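Local atomic coordinates of acyl-coenzyme A oxidase (Caenorhabditis elegans, PDB entry 5K3J), a protein that catalyses the FAD-dependent first, desaturating step of peroxisomal beta-oxidation on ascaroside pheromones with a five-carbon omega side chain, passing electrons to oxygen to give hydrogen peroxide. Residues Q338-R341 / L342-L346. Residues are numbered along the deposited sequence; the frame is centred on the assembly and turned at random.
Sequences QQHR and LFPSL. With FAD (flavin-adenine dinucleotide), chain G.
The ring of Phe343 lies alongside the aliphatic part of Gln339, its CE2 3.5 Å from Gln339 CB, with Gln339 CA over one ring face and offset toward the rim. The two side chains point the same way, the amide and ring planes 30° apart. Because Phe343 CG stands anti to its own carbonyl carbon (chi1 -65°), the ring is turned back along the extended Gln339 chain, whose NE2 bonds to Leu333 O. Replacing Phe343 by alanine would remove the ring and would probably open a gap between Gln339 and Leu594, leaving the CB-CG part of Gln339 less well packed. In the backbone between them, Phe343 N donates to Gln339 O at 3.0 Å, an i to i+4 bond that bridges the junction of two helices. Leu342, the N-cap of the second, lies side by side with Gln338, its CD2 3.7 Å from Gln338 OE1, which is hydrogen-bonded to Ser315 OG.

Toward the cofactor, FAD O3B accepts two bonds: a nearly straight one from Gln338 NE2 (2.9 Å, 173°) and a more bent one from Arg341 NH1 (3.0 Å), near the guanidinium plane. Arg341 NE is hydrogen-bonded to Gln402 OE1, while His340 NE2 bonds to ATP O2A.

Within the C-alpha1 domain, the junction joins helix 336-340 to helix 343-363; helix 581-597 covers the Gln339-Phe343 pair, helix 287-315 meets Leu342, and the second subunit, which shares these FAD and ATP sites, packs against His340 and Arg341.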
loop_
_atom_site.group_PDB
_atom_site.type_symbol
_atom_site.label_atom_id
_atom_site.label_comp_id
_atom_site.label_asym_id
_atom_site.label_seq_id
_atom_site.Cartn_x
_atom_site.Cartn_y
_atom_site.Cartn_z
ATOM N N GLN A 338 0.861 5.523 -18.655
ATOM C CA GLN A 338 2.096 5.587 -17.882
ATOM C C GLN A 338 2.470 7.015 -17.511
ATOM O O GLN A 338 2.944 7.267 -16.404
ATOM C CB GLN A 338 3.240 4.936 -18.655
ATOM C CG GLN A 338 3.596 3.540 -18.176
ATOM C CD GLN A 338 4.851 3.518 -17.317
ATOM O OE1 GLN A 338 5.701 4.405 -17.411
ATOM N NE2 GLN A 338 4.968 2.502 -16.471
ATOM N N GLN A 339 2.269 7.943 -18.443
ATOM C CA GLN A 339 2.446 9.365 -18.165
ATOM C C GLN A 339 1.360 9.846 -17.207
ATOM O O GLN A 339 1.567 10.769 -16.423
ATOM C CB GLN A 339 2.409 10.183 -19.458
ATOM C CG GLN A 339 3.546 9.876 -20.419
ATOM C CD GLN A 339 3.497 10.721 -21.679
ATOM O OE1 GLN A 339 2.767 11.709 -21.746
ATOM N NE2 GLN A 339 4.274 10.333 -22.686
ATOM N N HIS A 340 0.205 9.197 -17.271
ATOM C CA HIS A 340 -0.942 9.558 -16.449
ATOM C C HIS A 340 -0.820 9.029 -15.021
ATOM O O HIS A 340 -1.326 9.641 -14.076
ATOM C CB HIS A 340 -2.221 9.030 -17.092
ATOM C CG HIS A 340 -3.441 9.226 -16.256
ATOM N ND1 HIS A 340 -3.809 10.455 -15.754
ATOM C CD2 HIS A 340 -4.382 8.349 -15.835
ATOM C CE1 HIS A 340 -4.923 10.327 -15.058
ATOM N NE2 HIS A 340 -5.294 9.060 -15.093
ATOM N N ARG A 341 -0.159 7.886 -14.869
ATOM C CA ARG A 341 -0.027 7.260 -13.558
ATOM C C ARG A 341 1.260 7.705 -12.870
ATOM O O ARG A 341 1.560 7.278 -11.755
ATOM C CB ARG A 341 -0.068 5.733 -13.684
ATOM C CG ARG A 341 1.253 5.077 -14.062
ATOM C CD ARG A 341 1.046 3.617 -14.443
ATOM N NE ARG A 341 0.062 2.974 -13.581
ATOM C CZ ARG A 341 -0.236 1.680 -13.609
ATOM N NH1 ARG A 341 0.380 0.869 -14.461
ATOM N NH2 ARG A 341 -1.153 1.199 -12.780
ATOM N N LEU A 342 2.008 8.583 -13.534
ATOM C CA LEU A 342 3.303 9.030 -13.029
ATOM C C LEU A 342 3.380 10.537 -12.808
ATOM O O LEU A 342 3.682 10.988 -11.707
ATOM C CB LEU A 342 4.415 8.601 -13.991
ATOM C CG LEU A 342 5.360 7.492 -13.525
ATOM C CD1 LEU A 342 4.586 6.406 -12.811
ATOM C CD2 LEU A 342 6.140 6.912 -14.702
ATOM N N PHE A 343 3.110 11.304 -13.859
ATOM C CA PHE A 343 3.324 12.755 -13.845
ATOM C C PHE A 343 2.470 13.563 -12.848
ATOM O O PHE A 343 2.966 14.542 -12.290
ATOM C CB PHE A 343 3.114 13.325 -15.254
ATOM C CG PHE A 343 4.120 12.851 -16.261
ATOM C CD1 PHE A 343 5.286 12.222 -15.857
ATOM C CD2 PHE A 343 3.902 13.046 -17.613
ATOM C CE1 PHE A 343 6.208 11.789 -16.786
ATOM C CE2 PHE A 343 4.823 12.618 -18.544
ATOM C CZ PHE A 343 5.976 11.988 -18.130
ATOM N N PRO A 344 1.191 13.189 -12.640
ATOM C CA PRO A 344 0.442 13.929 -11.613
ATOM C C PRO A 344 1.062 13.807 -10.223
ATOM O O PRO A 344 1.060 14.777 -9.462
ATOM C CB PRO A 344 -0.938 13.272 -11.643
ATOM C CG PRO A 344 -1.072 12.765 -13.035
ATOM C CD PRO A 344 0.304 12.319 -13.435
ATOM N N SER A 345 1.583 12.628 -9.899
ATOM C CA SER A 345 2.290 12.440 -8.637
ATOM C C SER A 345 3.523 13.328 -8.611
ATOM O O SER A 345 3.874 13.899 -7.578
ATOM C CB SER A 345 2.682 10.976 -8.445
ATOM O OG SER A 345 1.546 10.128 -8.514
ATOM N N LEU A 346 4.174 13.437 -9.765
ATOM C CA LEU A 346 5.333 14.305 -9.923
ATOM C C LEU A 346 4.944 15.763 -9.710
ATOM O O LEU A 346 5.726 16.557 -9.195
ATOM C CB LEU A 346 5.963 14.119 -11.305
ATOM C CG LEU A 346 7.232 14.927 -11.566
ATOM C CD1 LEU A 346 8.298 14.574 -10.541
ATOM C CD2 LEU A 346 7.740 14.701 -12.984
HETATM P PA FAD G . 5.412 -4.220 -18.264
HETATM O O1A FAD G . 4.777 -4.952 -19.448
HETATM O O2A FAD G . 6.863 -3.962 -18.541
HETATM O O5B FAD G . 4.651 -2.814 -18.031
HETATM C C5B FAD G . 5.223 -1.872 -17.108
HETATM C C4B FAD G . 4.530 -0.494 -17.328
HETATM O O4B FAD G . 4.459 -0.241 -18.605
HETATM C C3B FAD G . 3.083 -0.545 -16.825
HETATM O O3B FAD G . 2.754 0.623 -16.259
HETATM C C2B FAD G . 2.237 -0.768 -18.112
HETATM O O2B FAD G . 0.889 -0.129 -17.957
HETATM C C1B FAD G . 2.908 -0.163 -19.023
HETATM N N9A FAD G . 2.721 -0.796 -20.292
HETATM C C8A FAD G . 3.454 -1.800 -20.807
HETATM N N7A FAD G . 2.946 -2.100 -22.030
HETATM C C5A FAD G . 1.890 -1.267 -22.265
HETATM C C6A FAD G . 1.026 -1.146 -23.347
HETATM N N6A FAD G . 0.887 -1.808 -24.600
HETATM N N1A FAD G . 0.056 -0.232 -23.325
HETATM C C2A FAD G . -0.089 0.586 -22.244
HETATM N N3A FAD G . 0.756 0.469 -21.184
HETATM C C4A FAD G . 1.747 -0.464 -21.204
HETATM N N1 FAD G . 5.544 -14.705 -14.800
HETATM C C2 FAD G . 5.576 -16.112 -15.188
HETATM O O2 FAD G . 5.767 -16.416 -16.347
HETATM N N3 FAD G . 5.378 -17.159 -14.182
HETATM C C4 FAD G . 5.155 -16.807 -12.832
HETATM O O4 FAD G . 4.986 -17.699 -11.975
HETATM C C4X FAD G . 5.122 -15.374 -12.433
HETATM N N5 FAD G . 4.895 -15.008 -11.054
HETATM C C5X FAD G . 4.864 -13.601 -10.667
HETATM C C6 FAD G . 4.642 -13.249 -9.324
HETATM C C7 FAD G . 4.611 -11.892 -8.948
HETATM C C7M FAD G . 4.357 -11.757 -7.443
HETATM C C8 FAD G . 4.800 -10.893 -9.907
HETATM C C8M FAD G . 4.785 -9.405 -9.600
HETATM C C9 FAD G . 5.023 -11.238 -11.256
HETATM C C9A FAD G . 5.054 -12.591 -11.637
HETATM N N10 FAD G . 5.284 -12.960 -13.048
HETATM C C10 FAD G . 5.318 -14.343 -13.429
HETATM C "C1'" FAD G . 5.494 -11.915 -14.074
HETATM C "C2'" FAD G . 4.179 -11.227 -14.428
HETATM O "O2'" FAD G . 3.321 -12.143 -15.012
HETATM C "C3'" FAD G . 4.478 -10.125 -15.405
HETATM O "O3'" FAD G . 5.411 -9.243 -14.834
HETATM C "C4'" FAD G . 3.219 -9.372 -15.741
HETATM O "O4'" FAD G . 2.321 -10.235 -16.401
HETATM C "C5'" FAD G . 3.571 -8.210 -16.645
HETATM O "O5'" FAD G . 4.601 -7.452 -16.028
HETATM P P FAD G . 5.656 -6.659 -16.931
HETATM O O1P FAD G . 7.057 -6.829 -16.336
HETATM O O2P FAD G . 5.642 -7.186 -18.329
HETATM O O3P FAD G . 5.272 -5.129 -16.959
#